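Local coordinates for putative uncharacterized protein (Mycobacterium avium, PDB 2Z6V) that is of uncharacterised function but, as a member of the sulfotransferase family, probably transfers a sulfuryl group to an acceptor not yet known, at residues A[55-60]-A[211-216]; A[198-203]-A[223-228]; A[229-234]-A[260-265]. All blocks are in the same frame, centred on the assembly; numbering follows the deposited sequence.

Contact 1: residues A[55-60]-A[211-216]; sequences LALIVD and DRYARW
An antiparallel helix pair, 50-64 against 212-219, meets through L57, which is lodged among R212, Y213 and W216. Over the short segments the axes approach to 10.3 Å with 166° between their directions, and L57 and Y213 are the residues whose backbones come nearest. The two methyl branches of L57 part to different partners. CD1 lies over the face of the W216 indole in a CH-pi contact, 3.7 Å from the centroid of the five-membered ring and 28° off its normal, displaced toward the rim. CD2 instead covers one face of the R212 guanidinium, 3.8 Å from NH1. L57 thus sets one methyl on an aromatic plane and the other on a charged one. Beyond it, the arginine chain bends at its third torsion and ends at D60. R212 NH2 donates to the anti lone pair of D60 OD2 over 3.2 Å, the oxygen lying 20° out of the guanidinium plane, while NH1 adds a weak second bond to the same oxygen. This salt bridge lies at the partly exposed border, and E61 offers R212 a further long, weak ion pair. On the buried flank, I58 CG1 meets Y213 CD1 obliquely at 4.1 Å, and the phenol continues past it to hydrogen-bond G201 N in the neighbouring loop. On the far side of helix 50-64, L55 and V59 pack on helices 30-41 and 70-96, and I58 also reaches V76 of the latter, whereas D211 and R215 of the other segment touch helix 301-326.

Contact 2: residues A[198-203]-A[223-228]; sequences DFKGLS and MSSTYE. With PLM (palmitic acid), chain C.
With CG set anti to its carbonyl carbon (chi1 -67°) and every later torsion extended, the K200 chain reaches past T226 to S225, while D198, its CG anti to the backbone N (-175°), brings a carboxylate to the same two hydroxyls. K200 NZ donates to S225 OG at 2.8 Å, and S225 OG in turn donates to D198 OD2 at 3.0 Å, so the serine relays between lysine and aspartate, whose own direct ion pair is long. OD2 receives a second bond from T226 OG1, 2.8 Å away. The two donors use different sides of the oxygen: T226 takes the anti lone pair, and S225 comes in on the syn side, 20° out of the carboxylate plane. The other oxygen, OD1, is engaged by R87 in a salt bridge and by S50, and K200 NZ also bonds D222 O, which ties the buried charges to several parts of the fold. S225 and T226 belong to the first turn of helix 224-238, so the contact fastens the irregular loop between helices 192-195 and 212-219 to the start of that helix. The aliphatic part of K200 is packed as well, its CD passing beside T226 OG1. M223, bent at its second and third torsions, brings SD to 4.1 Å from K200 CB, and its CE lies beside the K200 carbonyl. Further along the loop, L202 and S203 line a bound palmitic acid, with L202 CD2 3.4 Å from the ligand's C3 and S203 CB 4.0 Å from its C9; the acid is hydrogen-bonded to Q311.

Contact 3: residues A[229-234]-A[260-265]; sequences YQKRYL and LKVFPD
The F263 ring projects from the end of helix 256-262 against helix 224-238, where K231, L234 and Q230 approach it obliquely, neither squarely over a face nor at an edge. Its tip does most of the touching: CZ lies 4.0 Å from K231 CB and 4.4 Å from L234 CD1. Q230 is turned to the neighbouring ring corner, its OE1 4.3 Å from F263 CE2, but that oxygen has its polar partner in H195, so its approach to the phenyl is plain packing. V262, one residue before, lays its CG1 over one face of the F263 ring, offset toward the rim, and the same methyl is 4.0 Å from K231 CB. K231 CB therefore meets both the valine methyl and the ring tip. With CG anti to the backbone N (chi1 174°), the lysine chain then runs on past V262, bringing CD to 4.1 Å from CG1, and its amine stops well short of D265, with NZ 6.6 Å from OD1. No hydrogen bond joins the two segments, and the aliphatic base of a lysine does the work of a hydrophobic residue here. Helix 256-262 belongs to the beta-alpha-beta connection between parallel strands 244-248 and 267-272 of the central sheet, with F263 at its exit, where the chain leaves helical geometry. Close by, L234 rests on W245 and L247 of strand 244-248, and Y229 and Y233 turn the other way, onto helices 70-96 and 192-195.

Contacts 2 and 3 use successive parts of helix 224-238: their centres lie 11 Å apart, and Y227 O is 3.6 Å from V262 CG1, so the loop and helix 256-262 are held on the same helix. Contact 1 joins contact 2 through the Y213 hydroxyl, which besides G201 N approaches F199 O, with 2.8 Å between Y213 OH and that oxygen in a probable, weak hydrogen bond; L55 and F199 pack beside it. Contacts 1 and 3 do not touch, their nearest atoms being about 12 Å apart. Palmitic acid lies against contact 2, with the Y213 side chain about 7 Å and that of Q230 about 10 Å from it. Segment 198-203 thus bridges the ligand and the helical framework.

Contact 1: residues A[55-60]-A[211-216]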
loop_
_atom_site.group_PDB
_atom_site.type_symbol
_atom_site.label_atom_id
_atom_site.label_comp_id
_atom_site.label_asym_id
_atom_site.label_seq_id
_atom_site.Cartn_x
_atom_site.Cartn_y
_atom_site.Cartn_z
ATOM N N LEU A 55 15.283 4.918 7.376
ATOM C CA LEU A 55 16.284 4.264 6.539
ATOM C C LEU A 55 17.439 3.748 7.404
ATOM O O LEU A 55 17.978 2.667 7.145
ATOM C CB LEU A 55 16.812 5.226 5.470
ATOM C CG LEU A 55 17.883 4.668 4.518
ATOM C CD1 LEU A 55 17.364 3.429 3.790
ATOM C CD2 LEU A 55 18.283 5.737 3.517
ATOM N N ALA A 56 17.810 4.508 8.436
ATOM C CA ALA A 56 18.903 4.097 9.319
ATOM C C ALA A 56 18.587 2.779 10.037
ATOM O O ALA A 56 19.478 1.958 10.254
ATOM C CB ALA A 56 19.207 5.192 10.333
ATOM N N LEU A 57 17.323 2.582 10.403
ATOM C CA LEU A 57 16.897 1.352 11.064
ATOM C C LEU A 57 17.014 0.177 10.100
ATOM O O LEU A 57 17.499 -0.898 10.458
ATOM C CB LEU A 57 15.447 1.468 11.517
ATOM C CG LEU A 57 15.166 2.329 12.743
ATOM C CD1 LEU A 57 13.665 2.374 13.006
ATOM C CD2 LEU A 57 15.907 1.747 13.948
ATOM N N ILE A 58 16.552 0.392 8.873
ATOM C CA ILE A 58 16.593 -0.636 7.840
ATOM C C ILE A 58 18.037 -1.035 7.548
ATOM O O ILE A 58 18.379 -2.217 7.564
ATOM C CB ILE A 58 15.916 -0.128 6.527
ATOM C CG1 ILE A 58 14.430 0.131 6.783
ATOM C CG2 ILE A 58 16.096 -1.140 5.402
ATOM C CD1 ILE A 58 13.713 0.840 5.646
ATOM N N VAL A 59 18.875 -0.038 7.282
ATOM C CA VAL A 59 20.283 -0.261 6.966
ATOM C C VAL A 59 21.039 -0.965 8.086
ATOM O O VAL A 59 21.821 -1.884 7.839
ATOM C CB VAL A 59 20.990 1.069 6.657
ATOM C CG1 VAL A 59 22.473 0.839 6.448
ATOM C CG2 VAL A 59 20.367 1.700 5.423
ATOM N N ASP A 60 20.805 -0.530 9.316
ATOM C CA ASP A 60 21.471 -1.127 10.457
ATOM C C ASP A 60 21.190 -2.620 10.535
ATOM O O ASP A 60 22.061 -3.408 10.910
ATOM C CB ASP A 60 21.007 -0.467 11.749
ATOM C CG ASP A 60 21.700 -1.039 12.962
ATOM O OD1 ASP A 60 22.944 -0.930 13.027
ATOM O OD2 ASP A 60 21.009 -1.603 13.838
ATOM N N ASP A 211 11.007 -7.396 14.133
ATOM C CA ASP A 211 9.875 -6.483 14.144
ATOM C C ASP A 211 10.264 -5.133 14.737
ATOM O O ASP A 211 9.398 -4.340 15.097
ATOM C CB ASP A 211 8.714 -7.094 14.938
ATOM C CG ASP A 211 8.971 -7.111 16.434
ATOM O OD1 ASP A 211 10.143 -7.220 16.844
ATOM O OD2 ASP A 211 7.993 -7.029 17.204
ATOM N N ARG A 212 11.563 -4.866 14.840
ATOM C CA ARG A 212 12.001 -3.590 15.380
ATOM C C ARG A 212 11.481 -2.437 14.524
ATOM O O ARG A 212 10.928 -1.473 15.050
ATOM C CB ARG A 212 13.528 -3.505 15.457
ATOM C CG ARG A 212 14.003 -2.133 15.938
ATOM C CD ARG A 212 15.522 -2.004 16.038
ATOM N NE ARG A 212 16.195 -2.292 14.772
ATOM C CZ ARG A 212 17.399 -1.834 14.441
ATOM N NH1 ARG A 212 18.068 -1.052 15.281
ATOM N NH2 ARG A 212 17.937 -2.168 13.275
ATOM N N TYR A 213 11.655 -2.530 13.209
ATOM C CA TYR A 213 11.187 -1.467 12.329
ATOM C C TYR A 213 9.678 -1.250 12.469
ATOM O O TYR A 213 9.219 -0.109 12.544
ATOM C CB TYR A 213 11.532 -1.765 10.865
ATOM C CG TYR A 213 11.015 -0.710 9.916
ATOM C CD1 TYR A 213 11.691 0.500 9.746
ATOM C CD2 TYR A 213 9.799 -0.884 9.255
ATOM C CE1 TYR A 213 11.161 1.519 8.947
ATOM C CE2 TYR A 213 9.259 0.126 8.457
ATOM C CZ TYR A 213 9.940 1.324 8.310
ATOM O OH TYR A 213 9.375 2.332 7.561
ATOM N N ALA A 214 8.910 -2.338 12.510
ATOM C CA ALA A 214 7.458 -2.235 12.640
ATOM C C ALA A 214 7.003 -1.631 13.976
ATOM O O ALA A 214 6.002 -0.921 14.031
ATOM C CB ALA A 214 6.816 -3.609 12.449
ATOM N N ARG A 215 7.728 -1.913 15.052
ATOM C CA ARG A 215 7.342 -1.382 16.348
ATOM C C ARG A 215 7.669 0.095 16.405
ATOM O O ARG A 215 6.969 0.873 17.059
ATOM C CB ARG A 215 8.050 -2.134 17.480
ATOM C CG ARG A 215 7.646 -3.613 17.588
ATOM C CD ARG A 215 8.245 -4.285 18.823
ATOM N NE ARG A 215 7.474 -3.992 20.033
ATOM C CZ ARG A 215 6.424 -4.699 20.446
ATOM N NH1 ARG A 215 6.014 -5.760 19.754
ATOM N NH2 ARG A 215 5.770 -4.337 21.547
ATOM N N TRP A 216 8.724 0.484 15.699
ATOM C CA TRP A 216 9.132 1.880 15.675
ATOM C C TRP A 216 8.090 2.670 14.918
ATOM O O TRP A 216 7.644 3.733 15.358
ATOM C CB TRP A 216 10.472 2.041 14.963
ATOM C CG TRP A 216 10.802 3.479 14.652
ATOM C CD1 TRP A 216 11.208 4.440 15.539
ATOM C CD2 TRP A 216 10.725 4.123 13.369
ATOM N NE1 TRP A 216 11.388 5.640 14.886
ATOM C CE2 TRP A 216 11.101 5.476 13.556
ATOM C CE3 TRP A 216 10.379 3.687 12.080
ATOM C CZ2 TRP A 216 11.141 6.401 12.500
ATOM C CZ3 TRP A 216 10.420 4.604 11.027
ATOM C CH2 TRP A 216 10.799 5.948 11.248
#

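Contact 2: residues A[198-203]-A[223-228]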
loop_
_atom_site.group_PDB
_atom_site.type_symbol
_atom_site.label_atom_id
_atom_site.label_comp_id
_atom_site.label_asym_id
_atom_site.label_seq_id
_atom_site.Cartn_x
_atom_site.Cartn_y
_atom_site.Cartn_z
ATOM N N ASP A 198 9.703 7.664 2.240
ATOM C CA ASP A 198 10.028 8.469 3.403
ATOM C C ASP A 198 10.435 7.489 4.495
ATOM O O ASP A 198 10.606 7.849 5.659
ATOM C CB ASP A 198 8.827 9.304 3.849
ATOM C CG ASP A 198 9.174 10.261 4.988
ATOM O OD1 ASP A 198 10.178 11.008 4.859
ATOM O OD2 ASP A 198 8.445 10.264 6.008
ATOM N N PHE A 199 10.588 6.234 4.090
ATOM C CA PHE A 199 10.982 5.152 4.982
ATOM C C PHE A 199 10.175 5.049 6.273
ATOM O O PHE A 199 10.710 4.819 7.357
ATOM C CB PHE A 199 12.484 5.243 5.247
ATOM C CG PHE A 199 13.297 5.142 3.989
ATOM C CD1 PHE A 199 13.691 6.286 3.303
ATOM C CD2 PHE A 199 13.577 3.895 3.428
ATOM C CE1 PHE A 199 14.343 6.191 2.077
ATOM C CE2 PHE A 199 14.229 3.788 2.198
ATOM C CZ PHE A 199 14.611 4.936 1.521
ATOM N N LYS A 200 8.867 5.212 6.110
ATOM C CA LYS A 200 7.882 5.110 7.182
ATOM C C LYS A 200 6.665 4.448 6.531
ATOM O O LYS A 200 5.599 5.061 6.366
ATOM C CB LYS A 200 7.510 6.489 7.717
ATOM C CG LYS A 200 8.639 7.199 8.435
ATOM C CD LYS A 200 8.145 8.508 9.014
ATOM C CE LYS A 200 9.254 9.309 9.641
ATOM N NZ LYS A 200 8.753 10.666 9.958
ATOM N N GLY A 201 6.873 3.197 6.130
ATOM C CA GLY A 201 5.845 2.405 5.486
ATOM C C GLY A 201 5.988 0.970 5.954
ATOM O O GLY A 201 7.094 0.424 6.034
ATOM N N LEU A 202 4.862 0.351 6.268
ATOM C CA LEU A 202 4.863 -1.007 6.765
ATOM C C LEU A 202 5.450 -2.045 5.801
ATOM O O LEU A 202 5.786 -3.146 6.223
ATOM C CB LEU A 202 3.432 -1.390 7.150
ATOM C CG LEU A 202 3.180 -2.689 7.910
ATOM C CD1 LEU A 202 4.007 -2.720 9.196
ATOM C CD2 LEU A 202 1.689 -2.795 8.214
ATOM N N SER A 203 5.591 -1.712 4.520
ATOM C CA SER A 203 6.122 -2.682 3.568
ATOM C C SER A 203 7.572 -3.054 3.843
ATOM O O SER A 203 7.980 -4.187 3.587
ATOM C CB SER A 203 5.996 -2.173 2.131
ATOM O OG SER A 203 6.798 -1.030 1.908
ATOM N N MET A 223 4.190 10.291 11.842
ATOM C CA MET A 223 3.752 10.081 10.470
ATOM C C MET A 223 3.398 11.323 9.648
ATOM O O MET A 223 3.058 11.214 8.464
ATOM C CB MET A 223 2.580 9.099 10.470
ATOM C CG MET A 223 2.927 7.727 11.057
ATOM S SD MET A 223 4.259 6.871 10.167
ATOM C CE MET A 223 3.494 6.682 8.552
ATOM N N SER A 224 3.507 12.502 10.248
ATOM C CA SER A 224 3.160 13.728 9.541
ATOM C C SER A 224 4.015 14.003 8.305
ATOM O O SER A 224 3.488 14.370 7.255
ATOM C CB SER A 224 3.205 14.933 10.499
ATOM O OG SER A 224 4.523 15.223 10.930
ATOM N N SER A 225 5.328 13.838 8.419
ATOM C CA SER A 225 6.199 14.083 7.273
ATOM C C SER A 225 5.754 13.242 6.076
ATOM O O SER A 225 5.766 13.703 4.933
ATOM C CB SER A 225 7.652 13.741 7.621
ATOM O OG SER A 225 7.793 12.379 8.005
ATOM N N THR A 226 5.346 12.009 6.358
ATOM C CA THR A 226 4.921 11.077 5.327
ATOM C C THR A 226 3.634 11.486 4.620
ATOM O O THR A 226 3.584 11.546 3.388
ATOM C CB THR A 226 4.727 9.678 5.917
ATOM O OG1 THR A 226 5.885 9.325 6.690
ATOM C CG2 THR A 226 4.506 8.668 4.801
ATOM N N TYR A 227 2.588 11.759 5.391
ATOM C CA TYR A 227 1.338 12.158 4.772
ATOM C C TYR A 227 1.479 13.497 4.076
ATOM O O TYR A 227 0.858 13.723 3.036
ATOM C CB TYR A 227 0.195 12.175 5.794
ATOM C CG TYR A 227 -0.364 10.792 6.029
ATOM C CD1 TYR A 227 0.222 9.932 6.952
ATOM C CD2 TYR A 227 -1.411 10.304 5.244
ATOM C CE1 TYR A 227 -0.215 8.609 7.082
ATOM C CE2 TYR A 227 -1.856 8.990 5.363
ATOM C CZ TYR A 227 -1.251 8.146 6.280
ATOM O OH TYR A 227 -1.663 6.835 6.382
ATOM N N GLU A 228 2.316 14.374 4.623
ATOM C CA GLU A 228 2.524 15.675 4.003
ATOM C C GLU A 228 3.235 15.460 2.682
ATOM O O GLU A 228 3.008 16.193 1.718
ATOM C CB GLU A 228 3.350 16.578 4.910
ATOM C CG GLU A 228 2.523 17.325 5.941
ATOM C CD GLU A 228 3.346 17.746 7.135
ATOM O OE1 GLU A 228 4.499 18.189 6.919
ATOM O OE2 GLU A 228 2.839 17.635 8.281
HETATM C C1 PLM C . 5.055 -6.019 6.847
HETATM O O1 PLM C . 5.354 -6.288 8.030
HETATM O O2 PLM C . 5.799 -5.461 6.012
HETATM C C2 PLM C . 3.654 -6.405 6.365
HETATM C C3 PLM C . 2.581 -5.930 7.346
HETATM C C4 PLM C . 1.163 -6.182 6.828
HETATM C C5 PLM C . 0.897 -5.436 5.518
HETATM C C6 PLM C . 1.470 -6.183 4.311
HETATM C C7 PLM C . 1.472 -5.277 3.079
HETATM C C8 PLM C . 2.565 -4.214 3.193
HETATM C C9 PLM C . 2.054 -2.874 2.663
HETATM C CA PLM C . 1.452 -3.018 1.263
HETATM C CB PLM C . 0.518 -1.849 0.936
HETATM C CC PLM C . -0.564 -1.731 2.010
HETATM C CD PLM C . -0.025 -1.019 3.253
HETATM C CE PLM C . -0.851 -1.325 4.504
HETATM C CF PLM C . -0.734 -2.808 4.861
HETATM C CG PLM C . -1.426 -3.131 6.186
#

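Contact 3: residues A[229-234]-A[260-265]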
loop_
_atom_site.group_PDB
_atom_site.type_symbol
_atom_site.label_atom_id
_atom_site.label_comp_id
_atom_site.label_asym_id
_atom_site.label_seq_id
_atom_site.Cartn_x
_atom_site.Cartn_y
_atom_site.Cartn_z
ATOM N N TYR A 229 4.095 14.447 2.642
ATOM C CA TYR A 229 4.808 14.118 1.419
ATOM C C TYR A 229 3.801 13.555 0.404
ATOM O O TYR A 229 3.823 13.908 -0.780
ATOM C CB TYR A 229 5.900 13.083 1.700
ATOM C CG TYR A 229 6.647 12.641 0.457
ATOM C CD1 TYR A 229 7.316 13.568 -0.345
ATOM C CD2 TYR A 229 6.651 11.298 0.057
ATOM C CE1 TYR A 229 7.962 13.177 -1.513
ATOM C CE2 TYR A 229 7.297 10.898 -1.109
ATOM C CZ TYR A 229 7.947 11.845 -1.891
ATOM O OH TYR A 229 8.576 11.462 -3.056
ATOM N N GLN A 230 2.900 12.695 0.865
ATOM C CA GLN A 230 1.929 12.127 -0.057
ATOM C C GLN A 230 1.139 13.217 -0.766
ATOM O O GLN A 230 0.945 13.152 -1.981
ATOM C CB GLN A 230 0.961 11.184 0.649
ATOM C CG GLN A 230 0.114 10.414 -0.335
ATOM C CD GLN A 230 -0.930 9.561 0.330
ATOM O OE1 GLN A 230 -0.798 9.200 1.503
ATOM N NE2 GLN A 230 -1.973 9.208 -0.418
ATOM N N LYS A 231 0.686 14.218 -0.016
ATOM C CA LYS A 231 -0.082 15.316 -0.607
ATOM C C LYS A 231 0.709 16.037 -1.705
ATOM O O LYS A 231 0.175 16.318 -2.779
ATOM C CB LYS A 231 -0.517 16.304 0.479
ATOM C CG LYS A 231 -1.200 17.557 -0.059
ATOM C CD LYS A 231 -2.083 18.209 1.002
ATOM C CE LYS A 231 -2.834 19.404 0.428
ATOM N NZ LYS A 231 -4.124 19.668 1.132
ATOM N N ARG A 232 1.979 16.328 -1.442
ATOM C CA ARG A 232 2.829 16.995 -2.431
ATOM C C ARG A 232 2.972 16.102 -3.668
ATOM O O ARG A 232 2.914 16.573 -4.807
ATOM C CB ARG A 232 4.216 17.280 -1.841
ATOM C CG ARG A 232 4.262 18.429 -0.842
ATOM C CD ARG A 232 5.690 18.706 -0.407
ATOM N NE ARG A 232 5.934 18.239 0.954
ATOM C CZ ARG A 232 6.895 17.393 1.292
ATOM N NH1 ARG A 232 7.708 16.914 0.366
ATOM N NH2 ARG A 232 7.039 17.027 2.553
ATOM N N TYR A 233 3.160 14.807 -3.423
ATOM C CA TYR A 233 3.295 13.829 -4.483
ATOM C C TYR A 233 2.038 13.889 -5.348
ATOM O O TYR A 233 2.122 14.009 -6.572
ATOM C CB TYR A 233 3.417 12.434 -3.882
ATOM C CG TYR A 233 4.170 11.433 -4.720
ATOM C CD1 TYR A 233 5.520 11.168 -4.465
ATOM C CD2 TYR A 233 3.531 10.704 -5.720
ATOM C CE1 TYR A 233 6.218 10.188 -5.181
ATOM C CE2 TYR A 233 4.214 9.717 -6.448
ATOM C CZ TYR A 233 5.559 9.463 -6.169
ATOM O OH TYR A 233 6.247 8.487 -6.856
ATOM N N LEU A 234 0.875 13.802 -4.711
ATOM C CA LEU A 234 -0.380 13.843 -5.447
ATOM C C LEU A 234 -0.566 15.169 -6.181
ATOM O O LEU A 234 -1.126 15.202 -7.277
ATOM C CB LEU A 234 -1.556 13.581 -4.504
ATOM C CG LEU A 234 -1.518 12.189 -3.861
ATOM C CD1 LEU A 234 -2.683 12.038 -2.911
ATOM C CD2 LEU A 234 -1.578 11.122 -4.942
ATOM N N LEU A 260 -5.871 12.108 8.741
ATOM C CA LEU A 260 -6.887 13.129 8.986
ATOM C C LEU A 260 -6.299 14.522 9.117
ATOM O O LEU A 260 -6.900 15.516 8.687
ATOM C CB LEU A 260 -7.689 12.783 10.236
ATOM C CG LEU A 260 -8.669 11.642 9.967
ATOM C CD1 LEU A 260 -9.337 11.203 11.262
ATOM C CD2 LEU A 260 -9.696 12.098 8.940
ATOM N N LYS A 261 -5.117 14.587 9.713
ATOM C CA LYS A 261 -4.417 15.848 9.892
ATOM C C LYS A 261 -4.142 16.496 8.524
ATOM O O LYS A 261 -4.399 17.677 8.336
ATOM C CB LYS A 261 -3.094 15.596 10.611
ATOM C CG LYS A 261 -2.611 16.742 11.464
ATOM C CD LYS A 261 -3.250 16.682 12.839
ATOM C CE LYS A 261 -2.779 15.454 13.601
ATOM N NZ LYS A 261 -3.334 15.422 14.984
ATOM N N VAL A 262 -3.635 15.707 7.576
ATOM C CA VAL A 262 -3.297 16.181 6.227
ATOM C C VAL A 262 -4.474 16.221 5.242
ATOM O O VAL A 262 -4.533 17.096 4.374
ATOM C CB VAL A 262 -2.159 15.321 5.631
ATOM C CG1 VAL A 262 -1.946 15.652 4.157
ATOM C CG2 VAL A 262 -0.884 15.555 6.425
ATOM N N PHE A 263 -5.398 15.271 5.367
ATOM C CA PHE A 263 -6.579 15.229 4.499
ATOM C C PHE A 263 -7.825 15.237 5.390
ATOM O O PHE A 263 -8.592 14.275 5.414
ATOM C CB PHE A 263 -6.589 13.956 3.653
ATOM C CG PHE A 263 -5.358 13.762 2.823
ATOM C CD1 PHE A 263 -5.190 14.457 1.634
ATOM C CD2 PHE A 263 -4.364 12.873 3.229
ATOM C CE1 PHE A 263 -4.058 14.272 0.859
ATOM C CE2 PHE A 263 -3.221 12.681 2.458
ATOM C CZ PHE A 263 -3.069 13.383 1.269
ATOM N N PRO A 264 -8.042 16.328 6.136
ATOM C CA PRO A 264 -9.205 16.428 7.026
ATOM C C PRO A 264 -10.563 16.150 6.370
ATOM O O PRO A 264 -11.493 15.694 7.040
ATOM C CB PRO A 264 -9.098 17.855 7.569
ATOM C CG PRO A 264 -8.422 18.585 6.449
ATOM C CD PRO A 264 -7.340 17.621 6.042
ATOM N N ASP A 265 -10.665 16.403 5.066
ATOM C CA ASP A 265 -11.916 16.197 4.327
ATOM C C ASP A 265 -12.053 14.821 3.661
ATOM O O ASP A 265 -13.003 14.574 2.903
ATOM C CB ASP A 265 -12.062 17.287 3.259
ATOM C CG ASP A 265 -10.937 17.251 2.211
ATOM O OD1 ASP A 265 -9.839 16.692 2.475
ATOM O OD2 ASP A 265 -11.156 17.809 1.113
#